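Local coordinates for protein rhamnogalacturonan endolyase YesW (Bacillus subtilis, PDB 2ZUX) that cleaves the rhamnogalacturonan backbone of plant cell-wall pectin internally by elimination, requiring calcium or manganese for activity, at residues 452-464 / 559-572. Numbering follows the deposited sequence.
With CA (calcium ion), chain F; CA (calcium ion), chain D.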
# COMPACT_ATOMS: atom_id res chain seq x y z
N THR A 452 -9.88 13.46 4.88
CA THR A 452 -9.94 12.24 5.67
C THR A 452 -9.64 11.08 4.73
O THR A 452 -10.51 10.26 4.41
CB THR A 452 -11.31 12.09 6.37
OG1 THR A 452 -11.64 13.33 7.00
CG2 THR A 452 -11.27 11.00 7.44
N ASN A 453 -8.39 11.04 4.27
CA ASN A 453 -7.98 10.13 3.21
C ASN A 453 -6.66 9.46 3.58
O ASN A 453 -6.67 8.39 4.18
CB ASN A 453 -7.92 10.85 1.86
CG ASN A 453 -7.72 9.91 0.70
OD1 ASN A 453 -7.76 8.69 0.88
ND2 ASN A 453 -7.53 10.45 -0.49
N PHE A 454 -5.53 10.08 3.26
CA PHE A 454 -4.22 9.54 3.59
C PHE A 454 -3.52 10.44 4.61
O PHE A 454 -3.78 11.65 4.68
CB PHE A 454 -3.32 9.47 2.34
CG PHE A 454 -3.45 8.20 1.52
CD1 PHE A 454 -4.67 7.55 1.32
CD2 PHE A 454 -2.32 7.69 0.88
CE1 PHE A 454 -4.75 6.40 0.52
CE2 PHE A 454 -2.39 6.55 0.09
CZ PHE A 454 -3.61 5.90 -0.08
N GLY A 455 -2.62 9.84 5.38
CA GLY A 455 -1.61 10.56 6.13
C GLY A 455 -0.28 10.27 5.46
O GLY A 455 -0.07 9.17 4.95
N ILE A 456 0.59 11.29 5.43
CA ILE A 456 1.90 11.18 4.80
C ILE A 456 2.97 11.90 5.61
O ILE A 456 2.74 13.03 6.10
CB ILE A 456 1.87 11.73 3.35
CG1 ILE A 456 3.21 11.48 2.66
CG2 ILE A 456 1.48 13.22 3.34
CD1 ILE A 456 3.23 11.86 1.21
N TRP A 457 4.14 11.28 5.77
CA TRP A 457 5.29 11.98 6.35
C TRP A 457 6.00 12.73 5.23
O TRP A 457 6.65 12.11 4.38
CB TRP A 457 6.25 11.01 7.06
CG TRP A 457 5.63 10.46 8.32
CD1 TRP A 457 5.31 11.16 9.45
CD2 TRP A 457 5.21 9.10 8.55
NE1 TRP A 457 4.72 10.32 10.38
CE2 TRP A 457 4.65 9.06 9.85
CE3 TRP A 457 5.26 7.92 7.79
CZ2 TRP A 457 4.14 7.88 10.40
CZ3 TRP A 457 4.75 6.74 8.35
CH2 TRP A 457 4.19 6.74 9.64
N TRP A 458 5.85 14.05 5.22
CA TRP A 458 6.34 14.88 4.12
C TRP A 458 7.34 15.96 4.52
O TRP A 458 8.35 16.14 3.83
CB TRP A 458 5.16 15.52 3.38
CG TRP A 458 5.58 16.32 2.19
CD1 TRP A 458 5.59 17.68 2.07
CD2 TRP A 458 6.08 15.80 0.95
NE1 TRP A 458 6.05 18.04 0.82
CE2 TRP A 458 6.36 16.91 0.12
CE3 TRP A 458 6.31 14.51 0.46
CZ2 TRP A 458 6.85 16.76 -1.19
CZ3 TRP A 458 6.81 14.37 -0.84
CH2 TRP A 458 7.07 15.49 -1.64
N ASP A 459 7.05 16.69 5.59
CA ASP A 459 7.96 17.73 6.03
C ASP A 459 9.01 17.17 6.99
O ASP A 459 9.21 15.95 7.07
CB ASP A 459 7.22 18.95 6.58
CG ASP A 459 6.52 18.69 7.91
OD1 ASP A 459 6.83 17.68 8.59
OD2 ASP A 459 5.67 19.52 8.27
N GLY A 460 9.70 18.05 7.70
CA GLY A 460 10.81 17.61 8.53
C GLY A 460 10.46 17.18 9.94
O GLY A 460 11.32 16.63 10.63
N ASP A 461 9.23 17.43 10.38
CA ASP A 461 8.87 17.08 11.75
C ASP A 461 8.25 15.69 11.85
O ASP A 461 7.87 15.09 10.84
CB ASP A 461 8.02 18.17 12.43
CG ASP A 461 6.56 18.18 11.98
OD1 ASP A 461 6.05 17.16 11.45
OD2 ASP A 461 5.90 19.21 12.20
N LEU A 462 8.18 15.18 13.08
CA LEU A 462 7.70 13.82 13.32
C LEU A 462 6.18 13.70 13.30
O LEU A 462 5.66 12.58 13.33
CB LEU A 462 8.29 13.29 14.64
CG LEU A 462 9.81 13.12 14.67
CD1 LEU A 462 10.26 12.80 16.09
CD2 LEU A 462 10.27 12.02 13.71
N LEU A 463 5.47 14.82 13.23
CA LEU A 463 4.02 14.78 13.02
C LEU A 463 3.76 14.30 11.60
O LEU A 463 4.64 14.39 10.73
CB LEU A 463 3.39 16.16 13.25
CG LEU A 463 3.57 16.76 14.65
CD1 LEU A 463 2.96 18.15 14.68
CD2 LEU A 463 2.93 15.87 15.72
N ARG A 464 2.56 13.78 11.35
CA ARG A 464 2.22 13.32 10.02
C ARG A 464 1.33 14.33 9.32
O ARG A 464 0.40 14.89 9.92
CB ARG A 464 1.57 11.93 10.07
CG ARG A 464 1.74 11.15 8.77
CD ARG A 464 1.36 9.70 8.92
NE ARG A 464 1.81 8.92 7.76
CZ ARG A 464 1.43 7.68 7.49
NH1 ARG A 464 0.57 7.05 8.29
NH2 ARG A 464 1.91 7.05 6.42
N ASN A 559 -8.11 1.98 -1.39
CA ASN A 559 -6.73 2.19 -0.94
C ASN A 559 -6.69 2.93 0.39
O ASN A 559 -7.31 3.99 0.51
CB ASN A 559 -5.96 3.07 -1.94
CG ASN A 559 -6.03 2.59 -3.38
OD1 ASN A 559 -7.01 2.00 -3.84
ND2 ASN A 559 -5.00 2.94 -4.14
N GLN A 560 -5.93 2.39 1.34
CA GLN A 560 -5.70 3.01 2.65
C GLN A 560 -4.23 3.34 2.81
O GLN A 560 -3.38 2.67 2.21
CB GLN A 560 -6.13 2.08 3.78
CG GLN A 560 -7.62 1.75 3.77
CD GLN A 560 -8.48 2.97 3.99
OE1 GLN A 560 -8.43 3.60 5.05
NE2 GLN A 560 -9.28 3.31 2.99
N PRO A 561 -3.92 4.38 3.61
CA PRO A 561 -2.53 4.76 3.82
C PRO A 561 -1.77 3.77 4.69
O PRO A 561 -2.37 3.05 5.49
CB PRO A 561 -2.65 6.12 4.54
CG PRO A 561 -3.96 6.04 5.27
CD PRO A 561 -4.85 5.26 4.35
N PRO A 562 -0.44 3.73 4.55
CA PRO A 562 0.37 2.80 5.33
C PRO A 562 0.71 3.32 6.72
O PRO A 562 0.71 4.53 6.97
CB PRO A 562 1.63 2.65 4.48
CG PRO A 562 1.78 4.00 3.82
CD PRO A 562 0.37 4.51 3.59
N HIS A 563 1.00 2.38 7.62
CA HIS A 563 1.40 2.66 8.99
C HIS A 563 2.65 1.89 9.37
O HIS A 563 2.96 0.86 8.77
CB HIS A 563 0.26 2.30 9.94
CG HIS A 563 -0.83 3.31 9.95
ND1 HIS A 563 -1.99 3.19 9.22
CD2 HIS A 563 -0.91 4.49 10.60
CE1 HIS A 563 -2.74 4.26 9.42
NE2 HIS A 563 -2.10 5.07 10.25
N THR A 564 3.37 2.40 10.36
CA THR A 564 4.54 1.70 10.90
C THR A 564 4.15 0.79 12.07
O THR A 564 3.11 0.99 12.72
CB THR A 564 5.62 2.72 11.34
OG1 THR A 564 5.01 3.72 12.15
CG2 THR A 564 6.25 3.38 10.13
N SER A 565 4.99 -0.20 12.34
CA SER A 565 4.76 -1.13 13.45
C SER A 565 5.00 -0.48 14.81
O SER A 565 4.54 -1.01 15.83
CB SER A 565 5.67 -2.35 13.31
OG SER A 565 7.03 -2.01 13.51
N PHE A 566 5.74 0.63 14.80
CA PHE A 566 6.10 1.37 16.00
C PHE A 566 5.44 2.75 15.92
O PHE A 566 5.00 3.18 14.84
CB PHE A 566 7.62 1.51 16.11
CG PHE A 566 8.25 2.20 14.93
CD1 PHE A 566 8.45 3.58 14.94
CD2 PHE A 566 8.58 1.49 13.78
CE1 PHE A 566 9.00 4.24 13.85
CE2 PHE A 566 9.13 2.14 12.68
CZ PHE A 566 9.33 3.52 12.71
N PHE A 567 5.36 3.44 17.05
CA PHE A 567 4.85 4.79 17.07
C PHE A 567 5.91 5.74 16.51
O PHE A 567 6.97 5.94 17.12
CB PHE A 567 4.42 5.24 18.47
CG PHE A 567 4.07 6.69 18.54
CD1 PHE A 567 2.92 7.17 17.92
CD2 PHE A 567 4.90 7.59 19.21
CE1 PHE A 567 2.59 8.51 17.95
CE2 PHE A 567 4.57 8.95 19.25
CZ PHE A 567 3.42 9.40 18.62
N LEU A 568 5.62 6.30 15.34
CA LEU A 568 6.45 7.32 14.72
C LEU A 568 5.69 8.62 14.91
O LEU A 568 4.64 8.82 14.31
CB LEU A 568 6.66 7.00 13.24
CG LEU A 568 7.80 7.72 12.50
CD1 LEU A 568 7.95 7.15 11.09
CD2 LEU A 568 7.59 9.23 12.45
N GLY A 569 6.21 9.49 15.75
CA GLY A 569 5.52 10.74 16.01
C GLY A 569 6.19 11.54 17.09
O GLY A 569 7.27 11.18 17.56
N ASP A 570 5.56 12.64 17.47
CA ASP A 570 6.12 13.52 18.48
C ASP A 570 6.25 12.78 19.81
O ASP A 570 5.32 12.13 20.25
CB ASP A 570 5.28 14.77 18.66
CG ASP A 570 5.92 15.77 19.59
OD1 ASP A 570 6.87 16.45 19.15
OD2 ASP A 570 5.49 15.85 20.75
N GLY A 571 7.43 12.90 20.42
CA GLY A 571 7.70 12.25 21.70
C GLY A 571 8.02 10.77 21.60
O GLY A 571 8.10 10.09 22.62
N MET A 572 8.21 10.27 20.38
CA MET A 572 8.52 8.85 20.19
C MET A 572 9.82 8.44 20.85
O MET A 572 10.75 9.24 20.98
CB MET A 572 8.58 8.50 18.70
CG MET A 572 9.74 9.16 17.95
SD MET A 572 9.78 8.75 16.20
CE MET A 572 10.19 7.00 16.26
CA CA F . 5.93 15.82 9.52
CA CA D . -7.76 0.27 -5.33
O HOH W 1 -8.20 6.38 5.48
O HOH W 2 -8.00 6.18 2.18
O HOH W 3 3.67 10.91 12.99
O HOH W 4 7.29 14.24 8.20
O HOH W 5 -9.42 1.34 -6.53
O HOH W 6 -8.41 -1.72 -6.47
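Arg464 grips the backbone oxygen of Pro562 end-on: NH1 and NH2 each donate a bent hydrogen bond of 2.8 Å to Pro562 O (N-H...O 143° and 144°), which sits in the guanidinium plane. An extended chain with CG anti to the backbone N (chi1 -155°) carries the group there, and NH2 also forms a salt bridge with Glu513. One guanidinium face lies against the Trp457 ring. An alanine in place of Arg464 would probably leave Pro562 O without both donors and Glu513 without this salt-bridge partner, and take the guanidinium's cover from one indole face. Trp457 NE1 donates to a water that in turn donates to Leu462 O and Leu568 O. Leu462 O also receives a straight CA-H...O contact from Gly569 CA (3.3 Å). Strand 454-456, outermost in a four-stranded antiparallel sheet of the beta-propeller, and the loop following it lie against the loop after helix 547-553. A calcium ion lies at either end of the contact: Asp459, Asp461 and Leu463, with Glu465 and a water, hold one; Asn559 OD1 binds the other with Asp116, Asn555 and Ala557. On the indole face opposite Arg464, Leu568 CD1 makes a CH-pi contact, 3.9 Å from the six-membered ring's centroid. Near Asn559, Pro561 CB packs over the Phe454 ring, 4.0 Å from its centroid.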